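Long-range contact in precorrin-8x Methyl Mutase (Thermus thermophilus, PDB 1V9C), which probably catalyses the methyl-group rearrangement of precorrin-8X to hydrogenobyrinate, a step in the biosynthesis of adenosylcobalamin: residues 156-170 and 179-193. Numbering follows the deposited sequence.
With SO4 (sulfate ion), chain G.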
# COMPACT_ATOMS: atom_id res chain seq x y z
N VAL B 156 -7.36 -3.49 -17.26
CA VAL B 156 -6.70 -2.35 -16.64
C VAL B 156 -7.35 -1.93 -15.33
O VAL B 156 -8.53 -1.60 -15.28
CB VAL B 156 -6.68 -1.11 -17.59
CG1 VAL B 156 -6.03 0.08 -16.89
CG2 VAL B 156 -5.94 -1.44 -18.86
N LEU B 157 -6.57 -1.95 -14.26
CA LEU B 157 -7.05 -1.56 -12.94
C LEU B 157 -6.64 -0.09 -12.74
O LEU B 157 -5.47 0.21 -12.47
CB LEU B 157 -6.43 -2.46 -11.86
CG LEU B 157 -6.66 -3.96 -11.99
CD1 LEU B 157 -5.94 -4.68 -10.86
CD2 LEU B 157 -8.14 -4.27 -11.95
N GLY B 158 -7.60 0.81 -12.90
CA GLY B 158 -7.29 2.22 -12.75
C GLY B 158 -7.63 2.72 -11.37
O GLY B 158 -8.74 3.19 -11.12
N MET B 159 -6.66 2.60 -10.46
CA MET B 159 -6.85 3.02 -9.08
C MET B 159 -5.78 3.97 -8.54
O MET B 159 -5.24 3.75 -7.45
CB MET B 159 -6.95 1.78 -8.20
CG MET B 159 -7.98 0.77 -8.70
SD MET B 159 -7.93 -0.84 -7.82
CE MET B 159 -9.11 -1.73 -8.72
N PRO B 160 -5.44 5.03 -9.30
CA PRO B 160 -4.43 5.97 -8.79
C PRO B 160 -5.09 6.72 -7.62
O PRO B 160 -6.32 6.87 -7.59
CB PRO B 160 -4.18 6.91 -9.98
CG PRO B 160 -4.75 6.21 -11.16
CD PRO B 160 -5.93 5.45 -10.62
N VAL B 161 -4.30 7.19 -6.67
CA VAL B 161 -4.85 7.94 -5.54
C VAL B 161 -4.21 9.31 -5.65
O VAL B 161 -3.11 9.43 -6.17
CB VAL B 161 -4.48 7.25 -4.19
CG1 VAL B 161 -2.99 7.07 -4.11
CG2 VAL B 161 -4.99 8.08 -2.97
N GLY B 162 -4.91 10.36 -5.22
CA GLY B 162 -4.31 11.68 -5.32
C GLY B 162 -5.21 12.84 -5.68
O GLY B 162 -6.42 12.69 -5.83
N PHE B 163 -4.59 14.00 -5.84
CA PHE B 163 -5.30 15.24 -6.12
C PHE B 163 -4.89 15.92 -7.43
O PHE B 163 -5.40 17.00 -7.77
CB PHE B 163 -5.08 16.20 -4.95
CG PHE B 163 -5.51 15.63 -3.62
CD1 PHE B 163 -6.75 15.95 -3.08
CD2 PHE B 163 -4.68 14.76 -2.92
CE1 PHE B 163 -7.16 15.42 -1.86
CE2 PHE B 163 -5.08 14.21 -1.70
CZ PHE B 163 -6.32 14.55 -1.17
N VAL B 164 -3.99 15.30 -8.18
CA VAL B 164 -3.55 15.88 -9.43
C VAL B 164 -3.64 14.90 -10.60
O VAL B 164 -2.89 13.92 -10.64
CB VAL B 164 -2.08 16.39 -9.32
CG1 VAL B 164 -1.66 17.08 -10.60
CG2 VAL B 164 -1.95 17.34 -8.13
N ASN B 165 -4.56 15.16 -11.53
CA ASN B 165 -4.76 14.33 -12.72
C ASN B 165 -5.51 13.02 -12.47
O ASN B 165 -5.81 12.28 -13.41
CB ASN B 165 -3.41 13.98 -13.36
CG ASN B 165 -2.63 15.20 -13.78
OD1 ASN B 165 -1.40 15.25 -13.64
ND2 ASN B 165 -3.33 16.19 -14.32
N VAL B 166 -5.82 12.75 -11.21
CA VAL B 166 -6.50 11.52 -10.84
C VAL B 166 -7.90 11.33 -11.43
O VAL B 166 -8.20 10.30 -12.06
CB VAL B 166 -6.58 11.37 -9.30
CG1 VAL B 166 -7.41 10.15 -8.92
CG2 VAL B 166 -5.17 11.24 -8.72
N LEU B 167 -8.76 12.32 -11.22
CA LEU B 167 -10.14 12.23 -11.71
C LEU B 167 -10.22 12.10 -13.22
O LEU B 167 -11.00 11.30 -13.74
CB LEU B 167 -10.94 13.44 -11.23
CG LEU B 167 -10.92 13.67 -9.71
CD1 LEU B 167 -11.91 14.78 -9.35
CD2 LEU B 167 -11.27 12.38 -8.97
N GLU B 168 -9.40 12.86 -13.94
CA GLU B 168 -9.43 12.81 -15.39
C GLU B 168 -8.80 11.54 -15.94
O GLU B 168 -9.22 11.01 -16.97
CB GLU B 168 -8.73 14.05 -15.96
CG GLU B 168 -7.39 13.80 -16.60
CD GLU B 168 -6.79 15.06 -17.19
OE1 GLU B 168 -6.54 16.01 -16.42
OE2 GLU B 168 -6.57 15.10 -18.42
N ALA B 169 -7.78 11.04 -15.24
CA ALA B 169 -7.10 9.82 -15.65
C ALA B 169 -8.08 8.64 -15.62
O ALA B 169 -8.04 7.76 -16.48
CB ALA B 169 -5.93 9.54 -14.71
N LYS B 170 -8.95 8.64 -14.62
CA LYS B 170 -9.92 7.58 -14.50
C LYS B 170 -11.00 7.73 -15.57
O LYS B 170 -11.41 6.74 -16.18
CB LYS B 170 -10.51 7.57 -13.09
CG LYS B 170 -9.45 7.20 -12.05
CD LYS B 170 -9.91 7.41 -10.63
CE LYS B 170 -8.81 6.98 -9.66
NZ LYS B 170 -9.30 6.85 -8.28
N PRO B 179 -11.41 -3.69 -21.06
CA PRO B 179 -12.10 -3.88 -19.79
C PRO B 179 -11.34 -3.21 -18.65
O PRO B 179 -10.12 -3.07 -18.70
CB PRO B 179 -12.19 -5.40 -19.67
CG PRO B 179 -10.98 -5.86 -20.39
CD PRO B 179 -10.88 -4.96 -21.58
N TRP B 180 -12.06 -2.78 -17.62
CA TRP B 180 -11.37 -2.14 -16.52
C TRP B 180 -12.14 -2.20 -15.21
O TRP B 180 -13.31 -2.59 -15.17
CB TRP B 180 -11.13 -0.67 -16.87
CG TRP B 180 -12.36 -0.01 -17.43
CD1 TRP B 180 -12.64 0.22 -18.74
CD2 TRP B 180 -13.50 0.45 -16.69
NE1 TRP B 180 -13.88 0.80 -18.87
CE2 TRP B 180 -14.43 0.96 -17.63
CE3 TRP B 180 -13.82 0.50 -15.32
CZ2 TRP B 180 -15.66 1.50 -17.25
CZ3 TRP B 180 -15.05 1.03 -14.95
CH2 TRP B 180 -15.95 1.53 -15.91
N ILE B 181 -11.44 -1.82 -14.14
CA ILE B 181 -11.98 -1.75 -12.79
C ILE B 181 -11.38 -0.47 -12.25
O ILE B 181 -10.16 -0.27 -12.31
CB ILE B 181 -11.55 -2.90 -11.91
CG1 ILE B 181 -11.91 -4.24 -12.55
CG2 ILE B 181 -12.21 -2.75 -10.53
CD1 ILE B 181 -11.57 -5.43 -11.69
N VAL B 182 -12.24 0.38 -11.73
CA VAL B 182 -11.84 1.67 -11.23
C VAL B 182 -12.37 1.99 -9.84
O VAL B 182 -13.43 1.50 -9.45
CB VAL B 182 -12.33 2.77 -12.24
CG1 VAL B 182 -12.37 4.12 -11.58
CG2 VAL B 182 -11.40 2.83 -13.44
N THR B 183 -11.63 2.80 -9.10
CA THR B 183 -12.07 3.27 -7.79
C THR B 183 -12.38 4.74 -8.06
O THR B 183 -11.48 5.57 -8.22
CB THR B 183 -10.98 3.17 -6.68
OG1 THR B 183 -9.77 3.81 -7.11
CG2 THR B 183 -10.69 1.71 -6.35
N GLU B 184 -13.67 5.05 -8.15
CA GLU B 184 -14.15 6.40 -8.43
C GLU B 184 -13.62 7.41 -7.43
O GLU B 184 -13.51 7.12 -6.24
CB GLU B 184 -15.69 6.41 -8.39
CG GLU B 184 -16.36 5.34 -9.25
CD GLU B 184 -16.92 5.89 -10.55
OE1 GLU B 184 -16.13 6.23 -11.46
OE2 GLU B 184 -18.16 5.99 -10.65
N GLY B 185 -13.28 8.60 -7.91
CA GLY B 185 -12.80 9.64 -7.03
C GLY B 185 -11.31 9.78 -6.88
O GLY B 185 -10.55 9.40 -7.78
N ARG B 186 -10.88 10.32 -5.74
CA ARG B 186 -9.47 10.53 -5.46
C ARG B 186 -8.83 9.34 -4.74
O ARG B 186 -7.60 9.26 -4.65
CB ARG B 186 -9.26 11.79 -4.63
CG ARG B 186 -10.10 12.95 -5.10
CD ARG B 186 -9.38 14.26 -5.00
NE ARG B 186 -9.21 14.82 -6.34
CZ ARG B 186 -8.85 16.07 -6.59
NH1 ARG B 186 -8.59 16.91 -5.59
NH2 ARG B 186 -8.74 16.48 -7.85
N LYS B 187 -9.66 8.44 -4.23
CA LYS B 187 -9.17 7.27 -3.51
C LYS B 187 -8.69 6.16 -4.41
O LYS B 187 -9.17 6.00 -5.53
CB LYS B 187 -10.24 6.71 -2.58
CG LYS B 187 -10.52 7.58 -1.39
CD LYS B 187 -11.38 6.87 -0.38
CE LYS B 187 -11.46 7.70 0.88
NZ LYS B 187 -12.09 6.94 1.98
N GLY B 188 -7.74 5.39 -3.88
CA GLY B 188 -7.18 4.26 -4.61
C GLY B 188 -5.85 3.97 -3.96
O GLY B 188 -5.70 4.19 -2.76
N GLY B 189 -4.88 3.48 -4.73
CA GLY B 189 -3.57 3.21 -4.15
C GLY B 189 -3.07 1.79 -4.35
O GLY B 189 -3.84 0.90 -4.69
N SER B 190 -1.78 1.59 -4.13
CA SER B 190 -1.13 0.28 -4.28
C SER B 190 -1.89 -0.84 -3.58
O SER B 190 -2.11 -1.91 -4.14
CB SER B 190 0.28 0.35 -3.71
OG SER B 190 1.07 1.28 -4.41
N THR B 191 -2.31 -0.58 -2.35
CA THR B 191 -3.02 -1.59 -1.60
C THR B 191 -4.32 -2.04 -2.29
O THR B 191 -4.71 -3.21 -2.20
CB THR B 191 -3.35 -1.08 -0.18
OG1 THR B 191 -2.12 -0.83 0.52
CG2 THR B 191 -4.13 -2.12 0.56
N LEU B 192 -4.98 -1.13 -2.99
CA LEU B 192 -6.21 -1.52 -3.65
C LEU B 192 -5.89 -2.39 -4.87
O LEU B 192 -6.54 -3.40 -5.10
CB LEU B 192 -7.04 -0.27 -4.04
CG LEU B 192 -7.75 0.55 -2.95
CD1 LEU B 192 -8.78 -0.33 -2.25
CD2 LEU B 192 -6.76 1.14 -1.94
N VAL B 193 -4.88 -2.03 -5.64
CA VAL B 193 -4.53 -2.86 -6.80
C VAL B 193 -4.13 -4.27 -6.33
O VAL B 193 -4.65 -5.26 -6.85
CB VAL B 193 -3.33 -2.29 -7.60
CG1 VAL B 193 -3.12 -3.11 -8.84
CG2 VAL B 193 -3.62 -0.86 -7.99
S SO4 G . -7.79 16.06 -11.15
O1 SO4 G . -6.60 16.92 -11.24
O2 SO4 G . -8.20 15.60 -12.49
O3 SO4 G . -8.90 16.83 -10.54
O4 SO4 G . -7.47 14.90 -10.29
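Two neighbouring parallel strands of a beta-alpha-beta unit, 156-158 and 180-183, form this contact together with the loops that leave their C-terminal ends. The strands run 9° apart, paired by backbone bonds that begin with Val156 N to Pro179 O and finish with Gly158 N to Ile181 O (2.8 Å). On one face of the sheet Leu157 and Ile181 lie side by side, Leu157 CD2 against Ile181 CD1 at 3.6 Å, and the Met159 chain, extended beyond CG, lies beside Ile181: its CE reaches Ile181 CG2, and SD rests against Leu192 CB. The Met159 and Thr183 side chains cross at about a right angle, Met159 CG against Thr183 CG2.

Beyond the strands, Lys170 knits the two loops together. Its chain is extended beyond CG, which carries NZ from the helix into a cluster of backbone carbonyls. Lys170 NZ bonds to Thr183 O nearly in line with the C=O, at a distance that looks too short to be exact. Lys170 NZ also donates to Gly185 O from above that carbonyl's plane, and to Pro160 O of its own segment (3.1 Å). The ammonium, presumably charged, is thus met by backbone oxygens. Two further bonds tie loop to loop, Gly162 N to Arg186 O and Gly189 N to Met159 O.

Farther out, Arg186 bends at chi2 and chi3 to lay one guanidinium face over Phe163 CA, while NH1 meets the edge of the Phe163 ring, whose plane is turned 80° away. Arg186 NH2 lies 2.7 Å from O3 of a sulfate, probably from the crystallisation liquor, which the N-terminus of helix 166-174 grips through Asn165 N and Leu167 N.

Within the doubly wound sheet, strand 130-133 pairs with Leu157 and Met159, strand 49-51 flanks 180-183 antiparallel, and helix 166-174 packs Leu173 on Val156 and Val182.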